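Local coordinates for protein putative adhesin (Bacteroides thetaiotaomicron, PDB 4QDG) that belongs to the FimB/Mfa2 family of fimbrillin-associated lipoproteins and probably helps hold a pilus on the outer membrane, at residues Leu257-Lys260 and Ser261-Ala265. Numbering follows the deposited sequence.
Sequences LMLK and SDLYA
Leu-257 O takes two bonds from Ser-261 in the last turns of helix 252-263. The backbone N of Ser-261 lies 2.9 Å from Leu-257 O, and its hydroxyl OG donates to the same oxygen at 3.1 Å. The two donors come from opposite faces of the carbonyl plane. Ser-261 OG stands beside its own backbone N (chi1 -63°), which turns the hydroxyl back to the preceding turn. The next helical bond, Asp-262 N to Met-258 O, is weak. Leu-263 N to Leu-259 O is sound and nearly straight, with an N-H...O angle of 167°. Tyr-264 N closes the helix on Lys-260 O at 2.7 Å, and Tyr-264 then leaves helical geometry.

Buried Leu-259 meets the more exposed Leu-263, CD1 to CD1, at 3.8 Å; both pack on Trp-301. Asp-262 OD2 accepts a hydrogen bond from Trp-301 NE1, which ties the helix end to strand 301-304. Leu-257 lies near Leu-273, a ligand of the second magnesium ion, on helix 269-275. Lys-260 NZ is hydrogen-bonded to Ser-269 OG, at the start of that helix, and to Met-267 O just before it. The chain bends at chi2 and chi3, keeping Lys-260 CE 3.7 Å from Tyr-264 O.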
loop_
_atom_site.group_PDB
_atom_site.type_symbol
_atom_site.label_atom_id
_atom_site.label_comp_id
_atom_site.label_asym_id
_atom_site.label_seq_id
_atom_site.Cartn_x
_atom_site.Cartn_y
_atom_site.Cartn_z
ATOM N N LEU A 257 -8.333 -6.481 -11.189
ATOM C CA LEU A 257 -9.151 -5.585 -11.986
ATOM C C LEU A 257 -10.383 -6.340 -12.523
ATOM O O LEU A 257 -11.324 -5.672 -12.923
ATOM C CB LEU A 257 -8.324 -4.926 -13.123
ATOM C CG LEU A 257 -7.241 -3.896 -12.703
ATOM C CD1 LEU A 257 -6.423 -3.430 -13.915
ATOM C CD2 LEU A 257 -7.834 -2.695 -11.952
HETATM N N MSE A 258 -10.418 -7.706 -12.465
HETATM C CA MSE A 258 -11.640 -8.448 -12.852
HETATM C C MSE A 258 -12.716 -8.221 -11.766
HETATM O O MSE A 258 -13.901 -8.272 -12.077
HETATM C CB MSE A 258 -11.417 -9.956 -13.082
HETATM C CG MSE A 258 -10.518 -10.297 -14.239
HETATM SE SE MSE A 258 -9.903 -12.185 -14.079
HETATM C CE MSE A 258 -8.528 -12.160 -15.609
ATOM N N LEU A 259 -12.295 -7.915 -10.511
ATOM C CA LEU A 259 -13.242 -7.574 -9.462
ATOM C C LEU A 259 -13.787 -6.151 -9.734
ATOM O O LEU A 259 -14.983 -5.918 -9.594
ATOM C CB LEU A 259 -12.600 -7.666 -8.060
ATOM C CG LEU A 259 -13.500 -7.214 -6.886
ATOM C CD1 LEU A 259 -14.617 -8.218 -6.665
ATOM C CD2 LEU A 259 -12.701 -7.074 -5.607
ATOM N N LYS A 260 -12.907 -5.213 -10.131
ATOM C CA LYS A 260 -13.317 -3.852 -10.442
ATOM C C LYS A 260 -14.320 -3.830 -11.599
ATOM O O LYS A 260 -15.358 -3.195 -11.479
ATOM C CB LYS A 260 -12.119 -2.980 -10.775
ATOM C CG LYS A 260 -12.433 -1.479 -10.729
ATOM C CD LYS A 260 -11.677 -0.707 -11.801
ATOM C CE LYS A 260 -12.368 -0.781 -13.152
ATOM N NZ LYS A 260 -11.607 -0.026 -14.178
ATOM N N SER A 261 -14.050 -4.578 -12.675
ATOM C CA SER A 261 -14.914 -4.640 -13.858
ATOM C C SER A 261 -16.316 -5.138 -13.511
ATOM O O SER A 261 -17.281 -4.689 -14.113
ATOM C CB SER A 261 -14.281 -5.522 -14.925
ATOM O OG SER A 261 -13.055 -4.919 -15.321
ATOM N N ASP A 262 -16.419 -6.026 -12.518
ATOM C CA ASP A 262 -17.663 -6.588 -12.015
ATOM C C ASP A 262 -18.425 -5.637 -11.089
ATOM O O ASP A 262 -19.605 -5.399 -11.302
ATOM C CB ASP A 262 -17.365 -7.872 -11.232
ATOM C CG ASP A 262 -17.526 -9.161 -11.990
ATOM O OD1 ASP A 262 -16.952 -9.273 -13.103
ATOM O OD2 ASP A 262 -18.128 -10.112 -11.423
ATOM N N LEU A 263 -17.770 -5.112 -10.055
ATOM C CA LEU A 263 -18.495 -4.339 -9.063
ATOM C C LEU A 263 -18.280 -2.848 -9.088
ATOM O O LEU A 263 -19.060 -2.139 -8.450
ATOM C CB LEU A 263 -18.126 -4.853 -7.652
ATOM C CG LEU A 263 -18.438 -6.333 -7.303
ATOM C CD1 LEU A 263 -18.037 -6.634 -5.889
ATOM C CD2 LEU A 263 -19.923 -6.672 -7.499
ATOM N N TYR A 264 -17.203 -2.360 -9.716
ATOM C CA TYR A 264 -16.882 -0.925 -9.677
ATOM C C TYR A 264 -16.450 -0.469 -11.076
ATOM O O TYR A 264 -15.412 0.159 -11.218
ATOM C CB TYR A 264 -15.749 -0.661 -8.625
ATOM C CG TYR A 264 -15.953 -1.323 -7.269
ATOM C CD1 TYR A 264 -16.826 -0.779 -6.328
ATOM C CD2 TYR A 264 -15.285 -2.504 -6.936
ATOM C CE1 TYR A 264 -17.042 -1.403 -5.090
ATOM C CE2 TYR A 264 -15.480 -3.129 -5.694
ATOM C CZ TYR A 264 -16.360 -2.573 -4.776
ATOM O OH TYR A 264 -16.546 -3.173 -3.554
ATOM N N ALA A 265 -17.228 -0.824 -12.107
ATOM C CA ALA A 265 -16.911 -0.560 -13.512
ATOM C C ALA A 265 -16.627 0.927 -13.843
ATOM O O ALA A 265 -15.787 1.174 -14.717
ATOM C CB ALA A 265 -18.006 -1.093 -14.409
#